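Local coordinates for alkaline phosphatase PHOX (Pseudomonas fluorescens, PDB 3ZWU), which hydrolyses phosphate monoesters as an alkaline phosphatase, probably through a metal cluster of calcium and iron that here holds phosphate-like vanadate, at residues A[491-496]-A[507-512]. Numbering follows the deposited sequence.
Sequences ILTDGD and GNNQML. With CA (calcium ion), chain G; CA (calcium ion), chain H; VO4 (vanadate ion), chain C.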
ATOM      1  N   ILE A 491       1.155   7.484 -11.492  1.00  8.02           N
ATOM      2  CA  ILE A 491       1.949   7.785 -10.298  1.00  7.51           C
ATOM      3  C   ILE A 491       1.088   8.595  -9.359  1.00 10.19           C
ATOM      4  O   ILE A 491       0.575   9.632  -9.767  1.00  9.74           O
ATOM      5  CB  ILE A 491       3.221   8.582 -10.692  1.00  9.97           C
ATOM      6  CG1 ILE A 491       4.091   7.792 -11.691  1.00  9.79           C
ATOM      7  CG2 ILE A 491       4.043   8.967  -9.450  1.00 10.41           C
ATOM      8  CD1 ILE A 491       5.031   8.673 -12.518  1.00 12.44           C
ATOM      9  N   LEU A 492       0.948   8.147  -8.104  1.00  8.03           N
ATOM     10  CA  LEU A 492       0.118   8.808  -7.107  1.00  8.01           C
ATOM     11  C   LEU A 492       1.031   9.344  -6.011  1.00 11.02           C
ATOM     12  O   LEU A 492       1.991   8.663  -5.642  1.00 10.90           O
ATOM     13  CB  LEU A 492      -0.865   7.791  -6.532  1.00  7.84           C
ATOM     14  CG  LEU A 492      -1.977   7.282  -7.468  1.00 11.28           C
ATOM     15  CD1 LEU A 492      -1.441   6.403  -8.594  1.00 12.72           C
ATOM     16  CD2 LEU A 492      -3.028   6.520  -6.680  1.00 10.85           C
ATOM     17  N   THR A 493       0.769  10.560  -5.498  1.00  8.66           N
ATOM     18  CA  THR A 493       1.653  11.153  -4.496  1.00  8.54           C
ATOM     19  C   THR A 493       1.063  11.255  -3.097  1.00 11.08           C
ATOM     20  O   THR A 493      -0.146  11.431  -2.915  1.00 11.09           O
ATOM     21  CB  THR A 493       2.199  12.510  -4.963  1.00 12.15           C
ATOM     22  OG1 THR A 493       1.235  13.551  -4.767  1.00 10.49           O
ATOM     23  CG2 THR A 493       2.669  12.488  -6.404  1.00 12.42           C
ATOM     24  N   ASP A 494       1.955  11.150  -2.107  1.00  8.95           N
ATOM     25  CA  ASP A 494       1.661  11.298  -0.694  1.00  8.73           C
ATOM     26  C   ASP A 494       2.819  12.112  -0.123  1.00 13.18           C
ATOM     27  O   ASP A 494       3.671  11.597   0.608  1.00 12.79           O
ATOM     28  CB  ASP A 494       1.551   9.933  -0.004  1.00  9.73           C
ATOM     29  CG  ASP A 494       1.505  10.031   1.508  1.00 13.71           C
ATOM     30  OD1 ASP A 494       1.011  11.063   2.021  1.00 12.60           O
ATOM     31  OD2 ASP A 494       2.000   9.096   2.184  1.00 13.54           O
ATOM     32  N   GLY A 495       2.882  13.371  -0.522  1.00 10.48           N
ATOM     33  CA  GLY A 495       3.959  14.249  -0.121  1.00 10.80           C
ATOM     34  C   GLY A 495       3.548  15.441   0.669  1.00 15.04           C
ATOM     35  O   GLY A 495       2.424  15.548   1.166  1.00 15.18           O
ATOM     36  N   ASP A 496       4.500  16.357   0.787  1.00 11.91           N
ATOM     37  CA  ASP A 496       4.313  17.607   1.490  1.00 11.83           C
ATOM     38  C   ASP A 496       3.445  18.479   0.586  1.00 16.22           C
ATOM     39  O   ASP A 496       3.809  18.708  -0.570  1.00 15.94           O
ATOM     40  CB  ASP A 496       5.676  18.247   1.758  1.00 13.16           C
ATOM     41  CG  ASP A 496       5.612  19.437   2.681  1.00 21.02           C
ATOM     42  OD1 ASP A 496       4.850  20.371   2.382  1.00 23.87           O
ATOM     43  OD2 ASP A 496       6.349  19.447   3.685  1.00 22.46           O
ATOM     44  N   GLY A 507       1.779  22.215  -5.072  1.00 10.97           N
ATOM     45  CA  GLY A 507       0.389  22.212  -4.645  1.00 11.27           C
ATOM     46  C   GLY A 507       0.002  20.964  -3.862  1.00 14.35           C
ATOM     47  O   GLY A 507       0.834  20.333  -3.211  1.00 14.29           O
ATOM     48  N   ASN A 508      -1.282  20.617  -3.936  1.00  9.99           N
ATOM     49  CA  ASN A 508      -1.838  19.450  -3.259  1.00  9.29           C
ATOM     50  C   ASN A 508      -1.341  18.165  -3.892  1.00 12.32           C
ATOM     51  O   ASN A 508      -0.769  18.176  -4.982  1.00 11.62           O
ATOM     52  CB  ASN A 508      -3.367  19.482  -3.322  1.00  9.53           C
ATOM     53  CG  ASN A 508      -4.011  20.574  -2.509  1.00 16.00           C
ATOM     54  OD1 ASN A 508      -3.357  21.297  -1.755  1.00 12.23           O
ATOM     55  ND2 ASN A 508      -5.318  20.719  -2.661  1.00 11.74           N
ATOM     56  N   ASN A 509      -1.607  17.037  -3.224  1.00  9.71           N
ATOM     57  CA  ASN A 509      -1.215  15.738  -3.754  1.00 10.11           C
ATOM     58  C   ASN A 509      -1.889  15.482  -5.081  1.00 13.58           C
ATOM     59  O   ASN A 509      -2.938  16.052  -5.383  1.00 12.91           O
ATOM     60  CB  ASN A 509      -1.459  14.614  -2.755  1.00  9.92           C
ATOM     61  CG  ASN A 509      -0.335  14.526  -1.754  1.00 17.27           C
ATOM     62  OD1 ASN A 509       0.840  14.431  -2.132  1.00 11.41           O
ATOM     63  ND2 ASN A 509      -0.632  14.627  -0.466  1.00 12.04           N
ATOM     64  N   GLN A 510      -1.326  14.597  -5.858  1.00 10.80           N
ATOM     65  CA  GLN A 510      -1.771  14.453  -7.220  1.00  9.92           C
ATOM     66  C   GLN A 510      -1.519  13.098  -7.796  1.00 11.32           C
ATOM     67  O   GLN A 510      -0.936  12.230  -7.145  1.00 11.10           O
ATOM     68  CB  GLN A 510      -0.999  15.507  -8.035  1.00 11.81           C
ATOM     69  CG  GLN A 510       0.510  15.406  -7.833  1.00 13.60           C
ATOM     70  CD  GLN A 510       1.250  16.624  -8.295  1.00 22.11           C
ATOM     71  OE1 GLN A 510       1.777  16.656  -9.400  1.00 14.01           O
ATOM     72  NE2 GLN A 510       1.361  17.629  -7.437  1.00 20.26           N
ATOM     73  N   MET A 511      -1.980  12.925  -9.028  1.00  7.65           N
ATOM     74  CA  MET A 511      -1.742  11.748  -9.821  1.00  7.01           C
ATOM     75  C   MET A 511      -1.188  12.212 -11.152  1.00 11.38           C
ATOM     76  O   MET A 511      -1.702  13.159 -11.747  1.00 10.29           O
ATOM     77  CB  MET A 511      -3.018  10.941 -10.032  1.00  8.63           C
ATOM     78  CG  MET A 511      -2.786   9.673 -10.805  1.00 10.35           C
ATOM     79  SD  MET A 511      -4.113   8.472 -10.573  1.00 12.78           S
ATOM     80  CE  MET A 511      -5.491   9.357 -11.309  1.00 10.37           C
ATOM     81  N   LEU A 512      -0.127  11.555 -11.603  1.00  9.25           N
ATOM     82  CA  LEU A 512       0.524  11.844 -12.871  1.00  8.75           C
ATOM     83  C   LEU A 512       0.502  10.595 -13.718  1.00 11.70           C
ATOM     84  O   LEU A 512       0.217   9.507 -13.218  1.00 10.73           O
ATOM     85  CB  LEU A 512       1.965  12.299 -12.632  1.00  8.51           C
ATOM     86  CG  LEU A 512       2.115  13.471 -11.661  1.00 11.98           C
ATOM     87  CD1 LEU A 512       2.524  12.998 -10.273  1.00 11.90           C
ATOM     88  CD2 LEU A 512       3.123  14.489 -12.171  1.00 12.37           C
TER
HETATM   89 CA    CA G1592       3.554   7.340   1.731  0.94  9.97          CA
HETATM   90 CA    CA H1593       0.377   8.293   3.875  0.65 10.63          CA
HETATM   91  V   VO4 C 700       2.040   5.724   4.271  0.66 14.64           V
HETATM   92  O1  VO4 C 700       2.002   7.182   5.236  0.66 11.98           O
HETATM   93  O2  VO4 C 700       1.598   6.443   2.723  0.66  8.18           O
HETATM   94  O3  VO4 C 700       0.887   4.802   5.174  0.66  8.98           O
HETATM   95  O4  VO4 C 700       3.713   5.269   4.362  0.66 12.35           O
HETATM   96  O   HOH W   1       0.644  13.728   2.144  1.00 21.48           O
HETATM   97  O   HOH W   2       4.834   9.111   0.865  1.00 10.38           O
HETATM   98  O   HOH W   3       1.149  10.534   4.676  1.00 28.46           O
HETATM   99  O   HOH W   4       3.267  21.158  -2.060  1.00 11.93           O
HETATM  100  O   HOH W   5       2.531  18.113  -3.683  1.00 17.17           O
HETATM  101  O   HOH W   6       1.923  16.814  -1.571  1.00 28.53           O
HETATM  102  O   HOH W   7       4.185   8.406   3.845  1.00 17.31           O
HETATM  103  O   HOH W   8      -0.716   8.937   6.197  1.00 16.67           O
HETATM  104  O   HOH W   9      -1.401   6.654   4.111  1.00 11.27           O
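Ile491 and Leu512 form an antiparallel hydrogen-bonded pair, Ile491 N to Leu512 O at 2.8 Å and Leu512 N to Ile491 O at 2.7 Å, with Leu492 and Met511 the non-hydrogen-bonded pair that follows. The ladder continues with Thr493 N donating to Gln510 O, but its return bond is made by a side chain: Gln510 N reaches Thr493 OG1 at 3.0 Å. Chi1 of 80° puts that hydroxyl between the backbone N and carbonyl carbon of Thr493, turned to the partner strand, where it also donates to Asn509 OD1 (2.8 Å). The same amide oxygen receives Gly495 N in an almost straight bond of 2.8 Å, 177° at the hydrogen, both donors lying somewhat off the carbonyl plane. Asn509 thus ties the strand end to the turn carrying Asp494; an alanine here would probably leave Gly495 N and the Thr493 hydroxyl without their shared acceptor and the turn less firmly fixed. Asp494 points the other way, and its OD2 bridges two calcium ions at 2.4 and 2.5 Å, beside the vanadate. A water donates to Asp494 OD1, the carboxylate oxygen not bound to calcium, and to Gly495 O, and accepts from Asn509 ND2, so Asn509 probably helps, through this water, to orient the metal-binding carboxylate. On the opposite sheet face from Ile491 and Leu512, Leu492 CD1 lies alongside Met511 SD at 3.9 Å. These are the two inner strands of a four-stranded antiparallel sheet, consistent with a propeller blade, between 478-483 and 521-526; Leu492 and Met511 pack on strand 544-550 of the next sheet, while Asp479, Glu387 and Glu532 share calcium with Asp494.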